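Local coordinates for protein citryl-CoA lyase (Hydrogenobacter thermophilus, PDB 6HXP) that probably cleaves citryl-CoA into acetyl-CoA and oxaloacetate, working as a four-chain assembly of the citrate synthase family that binds coenzyme A, at residues G8-Q11 against E16-I19; R75-G80 against L84-A89; K132-Y137 against E170-E175; K234-D237 against D241-Y244. All coordinates share one frame; numbering follows the deposited sequence. Where two conformers were deposited one is given.

Overall arrangement
From the N terminus the four contacts follow one another in series, and none nests in or crosses another. Contact 1 closes the turn between strands 10-13 and 16-19, a hairpin next to helix 33-42. Contact 2 shuts the short connection between helices 69-79 and 84-93. Contact 3 spans 32 intervening residues, bringing the coenzyme A loop 132-137 onto helix 164-180; it lies across the chain's centre from contacts 1 and 2. Contact 4 closes round the short helix 238-241 near the C terminus. Contacts 2 and 4 meet where S79 OG bonds K234 N (3.0 Å), while contacts 1, 2 and 4 all touch the third subunit.

Contact 1. Residues G8-Q11 against E16-I19; sequences GITQ and ETYI
T10 and Q11 pair with I19 and Y18 in a beta hairpin, strands 10-13 and 16-19 running antiparallel within a small sheet near the N terminus. The backbone bonds belong to Q11 and Y18, the hydrogen-bonded pair: Q11 N donates to Y18 O at 3.1 Å, and Y18 N returns a bond to Q11 O at 2.8 Å. T10 and I19 form the next, non-hydrogen-bonded pair. A C-H...O contact adds to the ladder, T10 CA lying 3.2 Å from Y18 O, so that carbonyl serves both an N-H and a C-H.

The side-chain contacts gather on the side of the sheet that carries T10 and I19. With CG2 of T10 anti to its own N, that methyl reaches obliquely across to T17 CG2, 3.7 Å away. T10 and I19 lie alongside each other and point the same way, CD1 of I19 resting 3.5 Å from T10 OG1. The hydroxyl's polar partner is D63 of the second subunit. Farther out, L24 meets both T17 and I19, and I40 of helix 33-42 meets I19.

On the other side of the sheet, Q11 packs on Y244 of the third subunit and Y18 on P249 of that chain. The carboxylate of E16 turns away from the hairpin partner to a salt bridge with R23. The phenol of Y18 also leads away from the Q11 strand, and the part of it that stays close is its root: Y18 CB lies 3.6 Å from Q11 O, which sits at the edge of the ring near its plane.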
loop_
_atom_site.group_PDB
_atom_site.type_symbol
_atom_site.label_atom_id
_atom_site.label_comp_id
_atom_site.label_asym_id
_atom_site.label_seq_id
_atom_site.Cartn_x
_atom_site.Cartn_y
_atom_site.Cartn_z
ATOM N N GLY A 8 -18.395 -0.658 -16.810
ATOM C CA GLY A 8 -19.680 -1.326 -16.931
ATOM C C GLY A 8 -20.148 -1.863 -15.598
ATOM O O GLY A 8 -21.078 -2.670 -15.539
ATOM N N ILE A 9 -19.523 -1.425 -14.465
ATOM C CA ILE A 9 -19.853 -1.968 -13.179
ATOM C C ILE A 9 -21.001 -1.282 -12.509
ATOM O O ILE A 9 -21.978 -1.940 -12.097
ATOM C CB ILE A 9 -18.607 -1.953 -12.245
ATOM C CG1 ILE A 9 -17.429 -2.690 -12.851
ATOM C CG2 ILE A 9 -18.957 -2.574 -10.855
ATOM C CD1 ILE A 9 -16.113 -2.372 -12.170
ATOM N N THR A 10 -20.894 0.008 -12.345
ATOM C CA THR A 10 -21.842 0.812 -11.574
ATOM C C THR A 10 -22.110 2.134 -12.276
ATOM O O THR A 10 -21.224 2.673 -12.920
ATOM C CB THR A 10 -21.208 1.086 -10.182
ATOM O OG1 THR A 10 -21.005 -0.137 -9.475
ATOM C CG2 THR A 10 -21.998 2.056 -9.300
ATOM N N GLN A 11 -23.336 2.637 -12.119
ATOM C CA GLN A 11 -23.653 3.984 -12.540
ATOM C C GLN A 11 -24.642 4.576 -11.604
ATOM O O GLN A 11 -25.288 3.846 -10.848
ATOM C CB GLN A 11 -24.086 4.122 -13.989
ATOM C CG GLN A 11 -25.384 3.536 -14.331
ATOM C CD GLN A 11 -25.908 4.031 -15.703
ATOM O OE1 GLN A 11 -25.512 5.064 -16.318
ATOM N NE2 GLN A 11 -26.707 3.225 -16.256
ATOM N N GLU A 16 -28.982 7.848 -7.347
ATOM C CA GLU A 16 -29.110 6.477 -6.843
ATOM C C GLU A 16 -28.094 5.553 -7.520
ATOM O O GLU A 16 -27.935 5.627 -8.733
ATOM C CB GLU A 16 -30.520 5.927 -7.059
ATOM C CG GLU A 16 -31.546 6.624 -6.192
ATOM C CD GLU A 16 -32.880 5.917 -6.108
ATOM O OE1 GLU A 16 -33.247 5.216 -7.081
ATOM O OE2 GLU A 16 -33.568 6.085 -5.076
ATOM N N THR A 17 -27.494 4.650 -6.755
ATOM C CA THR A 17 -26.502 3.740 -7.243
ATOM C C THR A 17 -27.177 2.524 -7.869
ATOM O O THR A 17 -28.071 1.929 -7.283
ATOM C CB THR A 17 -25.599 3.284 -6.097
ATOM O OG1 THR A 17 -25.039 4.428 -5.404
ATOM C CG2 THR A 17 -24.493 2.369 -6.554
ATOM N N TYR A 18 -26.709 2.156 -9.065
ATOM C CA TYR A 18 -27.112 0.940 -9.757
ATOM C C TYR A 18 -25.883 0.079 -9.924
ATOM O O TYR A 18 -24.854 0.563 -10.435
ATOM C CB TYR A 18 -27.714 1.261 -11.130
ATOM C CG TYR A 18 -29.135 1.753 -11.010
ATOM C CD1 TYR A 18 -29.419 2.980 -10.422
ATOM C CD2 TYR A 18 -30.204 0.934 -11.347
ATOM C CE1 TYR A 18 -30.737 3.412 -10.253
ATOM C CE2 TYR A 18 -31.512 1.354 -11.172
ATOM C CZ TYR A 18 -31.771 2.567 -10.588
ATOM O OH TYR A 18 -33.101 2.896 -10.404
ATOM N N ILE A 19 -25.944 -1.155 -9.454
ATOM C CA ILE A 19 -24.871 -2.134 -9.528
ATOM C C ILE A 19 -25.228 -3.117 -10.642
ATOM O O ILE A 19 -26.195 -3.863 -10.468
ATOM C CB ILE A 19 -24.720 -2.908 -8.192
ATOM C CG1 ILE A 19 -24.484 -1.971 -7.000
ATOM C CG2 ILE A 19 -23.602 -3.964 -8.305
ATOM C CD1 ILE A 19 -23.253 -1.217 -6.981
#

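Contact 2. Residues R75-G80 against L84-A89; sequences RSVASG and LNVGVA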
loop_
_atom_site.group_PDB
_atom_site.type_symbol
_atom_site.label_atom_id
_atom_site.label_comp_id
_atom_site.label_asym_id
_atom_site.label_seq_id
_atom_site.Cartn_x
_atom_site.Cartn_y
_atom_site.Cartn_z
ATOM N N ARG A 75 -0.262 -6.306 10.700
ATOM C CA ARG A 75 -0.085 -5.951 12.092
ATOM C C ARG A 75 1.162 -5.097 12.337
ATOM O O ARG A 75 1.138 -4.212 13.184
ATOM C CB ARG A 75 -0.062 -7.222 12.955
ATOM C CG ARG A 75 -1.401 -7.954 12.893
ATOM C CD ARG A 75 -1.451 -9.248 13.718
ATOM N NE ARG A 75 -1.631 -8.873 15.100
ATOM C CZ ARG A 75 -2.573 -9.255 15.984
ATOM N NH1 ARG A 75 -3.520 -10.177 15.655
ATOM N NH2 ARG A 75 -2.563 -8.761 17.198
ATOM N N SER A 76 2.232 -5.312 11.580
ATOM C CA SER A 76 3.452 -4.497 11.693
ATOM C C SER A 76 3.145 -3.067 11.225
ATOM O O SER A 76 3.530 -2.114 11.902
ATOM C CB SER A 76 4.605 -5.082 10.874
ATOM O OG SER A 76 4.940 -6.353 11.404
ATOM N N VAL A 77 2.423 -2.889 10.119
ATOM C CA VAL A 77 2.026 -1.549 9.695
ATOM C C VAL A 77 1.125 -0.879 10.751
ATOM O O VAL A 77 1.331 0.275 11.089
ATOM C CB VAL A 77 1.400 -1.613 8.302
ATOM C CG1 VAL A 77 0.663 -0.334 7.960
ATOM C CG2 VAL A 77 2.499 -1.875 7.274
ATOM N N ALA A 78 0.172 -1.624 11.323
ATOM C CA ALA A 78 -0.654 -1.074 12.380
ATOM C C ALA A 78 0.218 -0.640 13.569
ATOM O O ALA A 78 0.012 0.452 14.130
ATOM C CB ALA A 78 -1.634 -2.142 12.854
ATOM N N SER A 79 1.206 -1.457 13.924
ATOM C CA SER A 79 2.139 -1.179 15.031
ATOM C C SER A 79 2.924 0.141 14.827
ATOM O O SER A 79 3.339 0.806 15.804
ATOM C CB SER A 79 3.091 -2.352 15.210
ATOM O OG SER A 79 3.753 -2.285 16.482
ATOM N N GLY A 80 3.167 0.502 13.563
ATOM C CA GLY A 80 3.821 1.756 13.250
ATOM C C GLY A 80 2.956 2.978 13.573
ATOM O O GLY A 80 3.449 4.117 13.534
ATOM N N LEU A 84 -6.787 1.823 10.634
ATOM C CA LEU A 84 -7.125 0.458 10.286
ATOM C C LEU A 84 -7.076 0.161 8.783
ATOM O O LEU A 84 -6.603 -0.911 8.388
ATOM C CB LEU A 84 -8.479 0.132 10.903
ATOM C CG LEU A 84 -8.940 -1.305 10.759
ATOM C CD1 LEU A 84 -9.580 -1.794 12.022
ATOM C CD2 LEU A 84 -9.858 -1.471 9.561
ATOM N N ASN A 85 -7.502 1.100 7.914
ATOM C CA ASN A 85 -7.423 0.817 6.485
ATOM C C ASN A 85 -6.015 0.600 5.994
ATOM O O ASN A 85 -5.782 -0.164 5.063
ATOM C CB ASN A 85 -8.066 1.895 5.651
ATOM C CG ASN A 85 -7.376 3.217 5.711
ATOM O OD1 ASN A 85 -7.210 3.784 6.839
ATOM N ND2 ASN A 85 -6.913 3.746 4.570
ATOM N N VAL A 86 -5.060 1.326 6.590
ATOM C CA VAL A 86 -3.675 1.256 6.161
ATOM C C VAL A 86 -3.067 -0.106 6.513
ATOM O O VAL A 86 -2.419 -0.747 5.682
ATOM C CB VAL A 86 -2.894 2.425 6.752
ATOM C CG1 VAL A 86 -1.401 2.340 6.405
ATOM C CG2 VAL A 86 -3.456 3.772 6.322
ATOM N N GLY A 87 -3.339 -0.618 7.724
ATOM C CA GLY A 87 -2.873 -1.939 8.071
ATOM C C GLY A 87 -3.499 -3.013 7.188
ATOM O O GLY A 87 -2.843 -3.943 6.728
ATOM N N VAL A 88 -4.841 -2.901 6.948
ATOM C CA VAL A 88 -5.471 -3.922 6.123
ATOM C C VAL A 88 -4.884 -3.930 4.727
ATOM O O VAL A 88 -4.594 -4.978 4.149
ATOM C CB VAL A 88 -6.995 -3.707 6.082
ATOM C CG1 VAL A 88 -7.663 -4.618 5.043
ATOM C CG2 VAL A 88 -7.600 -3.938 7.467
ATOM N N ALA A 89 -4.695 -2.749 4.147
ATOM C CA ALA A 89 -4.093 -2.654 2.820
ATOM C C ALA A 89 -2.739 -3.313 2.757
ATOM O O ALA A 89 -2.427 -4.004 1.795
ATOM C CB ALA A 89 -3.970 -1.201 2.393
#
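V77 O is gripped from two sources: the side-chain amide ND2 of N82, in the short connection between the helices, and, more weakly, G80 N at 3.1 Å. The side chain of V77 points toward the facing helix. One methyl does the work. V77 CG1, placed anti to the backbone N by a chi1 of 166°, meets V86 CG1 at 3.7 Å, the two valines set roughly perpendicular to each other. V77 CG1 also touches backbone, lying 3.9 Å from G87 CA.

The two helix backbones come nearest at G87, whose CA is 4.9 Å from A78 CA, and with no side chain on G87 the turn of helix around it can settle directly against V77 and A78. The axes of the segments 75-79 and 84-89 pass 7.8 Å apart at 148°, a close, roughly antiparallel packing built from valine, alanine and glycine alone.

The polar side chains look elsewhere. R75 reaches E224 and E225 of helix 206-228 through salt bridges. V222 and L226 of the same chain's helix 206-228 cover A78. N85 bonds to V92 O and K207 of the second subunit. V86 packs on V86 of the third subunit and L93 of the fourth, so the small interface within the chain is continuous with packing between chains. The arrangement is a helical hairpin, two antiparallel helices joined by a tight turn, set where it touches all three other subunits of this largely helical citrate synthase relative.

Contact 3. Residues K132-Y137 against E170-E175; sequences KPIPGY and EDVAEE. With COA (coenzyme A), chain B.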
loop_
_atom_site.group_PDB
_atom_site.type_symbol
_atom_site.label_atom_id
_atom_site.label_comp_id
_atom_site.label_asym_id
_atom_site.label_seq_id
_atom_site.Cartn_x
_atom_site.Cartn_y
_atom_site.Cartn_z
ATOM N N LYS A 132 7.478 -28.893 -14.114
ATOM C CA LYS A 132 6.764 -27.643 -13.869
ATOM C C LYS A 132 5.759 -27.939 -12.758
ATOM O O LYS A 132 5.088 -28.967 -12.845
ATOM C CB LYS A 132 6.029 -27.194 -15.152
ATOM C CG LYS A 132 5.724 -25.693 -15.217
ATOM C CD LYS A 132 4.265 -25.379 -14.914
ATOM C CE LYS A 132 4.041 -23.964 -14.424
ATOM N NZ LYS A 132 2.660 -23.776 -13.901
ATOM N N PRO A 133 5.652 -27.124 -11.692
ATOM C CA PRO A 133 4.657 -27.431 -10.652
ATOM C C PRO A 133 3.224 -27.378 -11.178
ATOM O O PRO A 133 2.896 -26.505 -11.962
ATOM C CB PRO A 133 4.893 -26.354 -9.584
ATOM C CG PRO A 133 6.185 -25.706 -9.932
ATOM C CD PRO A 133 6.370 -25.869 -11.396
ATOM N N ILE A 134 2.391 -28.337 -10.803
ATOM C CA ILE A 134 0.989 -28.343 -11.203
ATOM C C ILE A 134 0.262 -27.463 -10.191
ATOM O O ILE A 134 0.243 -27.791 -9.002
ATOM C CB ILE A 134 0.385 -29.760 -11.299
ATOM C CG1 ILE A 134 1.257 -30.676 -12.191
ATOM C CG2 ILE A 134 -1.032 -29.658 -11.903
ATOM C CD1 ILE A 134 1.039 -32.134 -11.932
ATOM N N PRO A 135 -0.352 -26.340 -10.610
ATOM C CA PRO A 135 -0.950 -25.438 -9.618
ATOM C C PRO A 135 -2.192 -25.970 -8.955
ATOM O O PRO A 135 -3.053 -26.552 -9.625
ATOM C CB PRO A 135 -1.265 -24.169 -10.430
ATOM C CG PRO A 135 -1.430 -24.662 -11.806
ATOM C CD PRO A 135 -0.448 -25.779 -11.971
ATOM N N GLY A 136 -2.289 -25.749 -7.647
ATOM C CA GLY A 136 -3.429 -26.194 -6.855
ATOM C C GLY A 136 -3.283 -27.581 -6.256
ATOM O O GLY A 136 -4.250 -28.071 -5.664
ATOM N N TYR A 137 -2.072 -28.203 -6.348
ATOM C CA TYR A 137 -1.827 -29.536 -5.834
ATOM C C TYR A 137 -0.660 -29.543 -4.870
ATOM O O TYR A 137 0.314 -28.802 -5.048
ATOM C CB TYR A 137 -1.568 -30.516 -6.980
ATOM C CG TYR A 137 -2.776 -30.628 -7.877
ATOM C CD1 TYR A 137 -2.969 -29.738 -8.925
ATOM C CD2 TYR A 137 -3.783 -31.547 -7.608
ATOM C CE1 TYR A 137 -4.154 -29.720 -9.649
ATOM C CE2 TYR A 137 -4.938 -31.595 -8.381
ATOM C CZ TYR A 137 -5.124 -30.673 -9.398
ATOM O OH TYR A 137 -6.286 -30.638 -10.126
ATOM N N GLU A 170 -10.224 -33.066 -9.473
ATOM C CA GLU A 170 -10.033 -34.287 -8.657
ATOM C C GLU A 170 -9.419 -35.403 -9.453
ATOM O O GLU A 170 -8.596 -36.166 -8.917
ATOM C CB GLU A 170 -11.363 -34.701 -8.024
ATOM C CG GLU A 170 -11.840 -33.661 -7.031
ATOM C CD GLU A 170 -12.699 -34.198 -5.914
ATOM O OE1 GLU A 170 -13.813 -34.675 -6.208
ATOM O OE2 GLU A 170 -12.208 -34.245 -4.766
ATOM N N ASP A 171 -9.775 -35.527 -10.748
ATOM C CA ASP A 171 -9.167 -36.556 -11.594
ATOM C C ASP A 171 -7.663 -36.327 -11.706
ATOM O O ASP A 171 -6.909 -37.294 -11.705
ATOM C CB ASP A 171 -9.782 -36.558 -13.005
ATOM C CG ASP A 171 -11.152 -37.198 -13.098
ATOM O OD1 ASP A 171 -11.585 -37.822 -12.106
ATOM O OD2 ASP A 171 -11.830 -36.997 -14.128
ATOM N N VAL A 172 -7.223 -35.071 -11.792
ATOM C CA VAL A 172 -5.791 -34.754 -11.872
ATOM C C VAL A 172 -5.070 -35.197 -10.594
ATOM O O VAL A 172 -3.985 -35.770 -10.702
ATOM C CB VAL A 172 -5.561 -33.236 -12.191
ATOM C CG1 VAL A 172 -4.131 -32.791 -11.877
ATOM C CG2 VAL A 172 -5.926 -32.917 -13.640
ATOM N N ALA A 173 -5.657 -34.986 -9.400
ATOM C CA ALA A 173 -4.985 -35.422 -8.165
ATOM C C ALA A 173 -4.783 -36.935 -8.174
ATOM O O ALA A 173 -3.702 -37.432 -7.840
ATOM C CB ALA A 173 -5.796 -35.046 -6.951
ATOM N N GLU A 174 -5.823 -37.665 -8.575
ATOM C CA GLU A 174 -5.754 -39.130 -8.618
ATOM C C GLU A 174 -4.680 -39.580 -9.605
ATOM O O GLU A 174 -3.887 -40.492 -9.296
ATOM C CB GLU A 174 -7.140 -39.688 -8.993
ATOM C CG GLU A 174 -7.220 -41.197 -9.122
ATOM C CD GLU A 174 -8.627 -41.758 -9.224
ATOM O OE1 GLU A 174 -9.536 -41.021 -9.671
ATOM O OE2 GLU A 174 -8.812 -42.951 -8.885
ATOM N N GLU A 175 -4.624 -38.931 -10.778
ATOM C CA GLU A 175 -3.627 -39.267 -11.801
ATOM C C GLU A 175 -2.196 -38.923 -11.377
ATOM O O GLU A 175 -1.268 -39.674 -11.726
ATOM C CB GLU A 175 -3.975 -38.582 -13.125
ATOM C CG GLU A 175 -3.091 -38.959 -14.293
ATOM C CD GLU A 175 -3.100 -40.437 -14.652
ATOM O OE1 GLU A 175 -4.111 -41.131 -14.390
ATOM O OE2 GLU A 175 -2.086 -40.893 -15.220
HETATM N N1A COA B . 3.049 -30.675 -9.054
HETATM C C2A COA B . 4.002 -31.550 -9.396
HETATM N N3A COA B . 4.945 -32.104 -8.625
HETATM C C4A COA B . 4.855 -31.667 -7.362
HETATM C C5A COA B . 3.932 -30.760 -6.863
HETATM C C6A COA B . 2.982 -30.253 -7.771
HETATM N N6A COA B . 2.011 -29.403 -7.426
HETATM N N7A COA B . 4.129 -30.558 -5.506
HETATM C C8A COA B . 5.138 -31.341 -5.218
HETATM N N9A COA B . 5.623 -32.048 -6.288
HETATM C C1B COA B . 6.665 -33.076 -6.288
HETATM C C2B COA B . 7.732 -32.940 -5.188
HETATM O O2B COA B . 8.905 -32.324 -5.710
HETATM C C3B COA B . 7.969 -34.405 -4.835
HETATM O O3B COA B . 8.779 -35.036 -5.853
HETATM P P3B COA B . 9.767 -36.311 -5.651
HETATM O O7A COA B . 9.817 -36.748 -4.220
HETATM O O8A COA B . 9.239 -37.406 -6.584
HETATM O O9A COA B . 11.131 -35.855 -6.182
HETATM C C4B COA B . 6.572 -35.002 -4.959
HETATM O O4B COA B . 6.040 -34.340 -6.125
HETATM C C5B COA B . 5.635 -34.775 -3.799
HETATM O O5B COA B . 6.314 -34.995 -2.546
HETATM P P1A COA B . 5.803 -34.291 -1.174
HETATM O O1A COA B . 6.767 -34.535 -0.077
HETATM O O2A COA B . 4.399 -34.838 -0.914
HETATM O O3A COA B . 5.653 -32.732 -1.462
HETATM P P2A COA B . 6.438 -31.454 -0.929
HETATM O O4A COA B . 6.538 -31.486 0.549
HETATM O O5A COA B . 7.795 -31.450 -1.638
HETATM O O6A COA B . 5.658 -30.131 -1.482
HETATM C CBP COA B . 4.541 -27.981 -1.239
HETATM C CCP COA B . 4.873 -29.320 -0.587
HETATM C CDP COA B . 3.289 -27.414 -0.552
HETATM C CEP COA B . 5.716 -27.026 -0.993
HETATM C CAP COA B . 4.300 -28.090 -2.768
HETATM O OAP COA B . 3.582 -29.255 -3.145
HETATM C C9P COA B . 3.654 -26.850 -3.380
HETATM O O9P COA B . 4.336 -25.865 -3.653
HETATM N N8P COA B . 2.344 -26.919 -3.631
HETATM C C7P COA B . 1.623 -25.882 -4.357
HETATM C C6P COA B . 1.921 -25.923 -5.844
HETATM C C5P COA B . 1.470 -24.671 -6.558
HETATM O O5P COA B . 0.291 -24.321 -6.543
HETATM N N4P COA B . 2.420 -24.008 -7.221
HETATM C C3P COA B . 2.161 -23.144 -8.365
HETATM C C2P COA B . 1.513 -21.820 -8.005
HETATM S S1P COA B . 2.581 -21.005 -6.787
#
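The Y137 ring meets V172 in the tight part of this contact. V172 CG1 sits over one ring face as a CH-pi contact, 30° off the ring normal, and comes to 3.4 Å from Y137 CZ; the two side chains cross at about a right angle. A173 CB adds a second touch at Y137 CE2, 3.8 Å away. The phenol oxygen is fixed as well, bonded to A169 O one turn back along helix 164-180. I134 packs more loosely, its CG2 standing 4.4 Å from V172 CG1.

The solvent side is the start of the loop: K132 and P133 are exposed, and K132, itself part of the coenzyme A site, is poorly ordered, its NZ making a weak bond to P133 O. Between this open end and the buried tyrosine, the backbone faces coenzyme A. I134 N donates to N1A of the adenine at 3.0 Å, and the amino group N6A gives bonds to I134 O (2.9 Å) and Y137 O (3.0 Å), so main-chain atoms read the adenine edge. Within the type II turn I134-Y137, G136 takes a positive phi of 90° and G136 N donates to O5P of the pantetheine arm at 3.1 Å. K180 and R140 make further hydrogen bonds to coenzyme A. A loop pinned by its tyrosine against a helix while its main chain grips the nucleotide forms part of the coenzyme A site of this citrate synthase-family enzyme.

Contact 4. Residues K234-D237 against D241-Y244; sequences KRLD and DVEY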
loop_
_atom_site.group_PDB
_atom_site.type_symbol
_atom_site.label_atom_id
_atom_site.label_comp_id
_atom_site.label_asym_id
_atom_site.label_seq_id
_atom_site.Cartn_x
_atom_site.Cartn_y
_atom_site.Cartn_z
ATOM N N LYS A 234 5.647 -4.391 17.554
ATOM C CA LYS A 234 6.084 -5.354 16.529
ATOM C C LYS A 234 7.420 -4.929 15.938
ATOM O O LYS A 234 7.514 -4.211 14.934
ATOM C CB LYS A 234 5.042 -5.524 15.425
ATOM C CG LYS A 234 3.745 -6.108 15.967
ATOM C CD LYS A 234 3.934 -7.486 16.653
ATOM C CE LYS A 234 2.653 -8.197 17.063
ATOM N NZ LYS A 234 2.075 -7.594 18.284
ATOM N N ARG A 235 8.454 -5.326 16.636
ATOM C CA ARG A 235 9.830 -5.032 16.259
ATOM C C ARG A 235 10.659 -6.205 16.706
ATOM O O ARG A 235 10.300 -6.888 17.684
ATOM C CB ARG A 235 10.320 -3.731 16.897
ATOM C CG ARG A 235 10.388 -3.745 18.418
ATOM C CD ARG A 235 10.971 -2.432 18.923
ATOM N NE ARG A 235 11.183 -2.474 20.372
ATOM C CZ ARG A 235 10.272 -2.137 21.284
ATOM N NH1 ARG A 235 10.555 -2.227 22.577
ATOM N NH2 ARG A 235 9.076 -1.702 20.909
ATOM N N LEU A 236 11.690 -6.525 15.965
ATOM C CA LEU A 236 12.557 -7.644 16.331
ATOM C C LEU A 236 13.569 -7.190 17.370
ATOM O O LEU A 236 13.759 -6.001 17.588
ATOM C CB LEU A 236 13.327 -8.178 15.116
ATOM C CG LEU A 236 12.524 -8.506 13.857
ATOM C CD1 LEU A 236 13.460 -9.010 12.776
ATOM C CD2 LEU A 236 11.410 -9.505 14.134
ATOM N N ASP A 237 14.205 -8.174 18.025
ATOM C CA ASP A 237 15.323 -7.970 18.965
ATOM C C ASP A 237 16.526 -8.483 18.167
ATOM O O ASP A 237 16.581 -9.669 17.843
ATOM C CB ASP A 237 15.074 -8.790 20.226
ATOM C CG ASP A 237 16.225 -8.865 21.217
ATOM O OD1 ASP A 237 17.196 -8.082 21.073
ATOM O OD2 ASP A 237 16.142 -9.679 22.146
ATOM N N ASP A 241 16.929 -12.357 17.564
ATOM C CA ASP A 241 16.172 -12.804 16.385
ATOM C C ASP A 241 16.854 -12.733 15.052
ATOM O O ASP A 241 16.308 -13.270 14.084
ATOM C CB ASP A 241 14.914 -11.932 16.249
ATOM C CG ASP A 241 14.056 -11.951 17.498
ATOM O OD1 ASP A 241 14.051 -13.001 18.200
ATOM O OD2 ASP A 241 13.432 -10.906 17.806
ATOM N N VAL A 242 17.946 -11.969 14.944
ATOM C CA VAL A 242 18.600 -11.724 13.670
ATOM C C VAL A 242 19.967 -12.356 13.539
ATOM O O VAL A 242 20.737 -12.322 14.482
ATOM C CB VAL A 242 18.676 -10.181 13.480
ATOM C CG1 VAL A 242 19.436 -9.803 12.209
ATOM C CG2 VAL A 242 17.274 -9.565 13.497
ATOM N N GLU A 243 20.269 -12.923 12.369
ATOM C CA GLU A 243 21.599 -13.397 12.035
ATOM C C GLU A 243 22.188 -12.402 11.015
ATOM O O GLU A 243 21.639 -12.237 9.920
ATOM C CB GLU A 243 21.559 -14.805 11.428
ATOM C CG GLU A 243 22.943 -15.316 11.071
ATOM C CD GLU A 243 23.022 -16.630 10.325
ATOM O OE1 GLU A 243 21.973 -17.286 10.133
ATOM O OE2 GLU A 243 24.152 -17.010 9.943
ATOM N N TYR A 244 23.286 -11.749 11.373
ATOM C CA TYR A 244 23.990 -10.844 10.472
ATOM C C TYR A 244 25.008 -11.645 9.645
ATOM O O TYR A 244 25.804 -12.412 10.192
ATOM C CB TYR A 244 24.666 -9.730 11.243
ATOM C CG TYR A 244 25.381 -8.761 10.345
ATOM C CD1 TYR A 244 24.674 -7.829 9.593
ATOM C CD2 TYR A 244 26.763 -8.717 10.299
ATOM C CE1 TYR A 244 25.323 -6.952 8.742
ATOM C CE2 TYR A 244 27.429 -7.830 9.463
ATOM C CZ TYR A 244 26.704 -6.918 8.717
ATOM O OH TYR A 244 27.382 -6.012 7.943
#
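The backbones of D237 and D241 close one turn round helix 238-241, D241 N donating to D237 O at 2.7 Å, with D237 in the N-cap position and V242 the first residue to leave helical angles. The carboxylate of D241 folds back on D237. Its CG lies beside its own N (chi1 -56°), which brings D241 OD2 to 2.8 Å from D237 N in an almost straight bond, 172° at the hydrogen. The donor comes to the anti side of OD2 and stands 35° out of the carboxylate plane. D241 OD2 also rests 3.8 Å from L236 CB.

Next to this polar clasp, L236 CD1 meets V242 CG2 at 3.9 Å. L236 also packs on W5 of the third subunit and A67 of the fourth, and residues 242-244 pair in a parallel ladder with a strand of the third subunit.

D237 OD2 lies 5.3 Å from D241 OD2 and is salt-bridged to R240. The basic partner of one acid and the backbone N-H held by the other probably ease the repulsion between them.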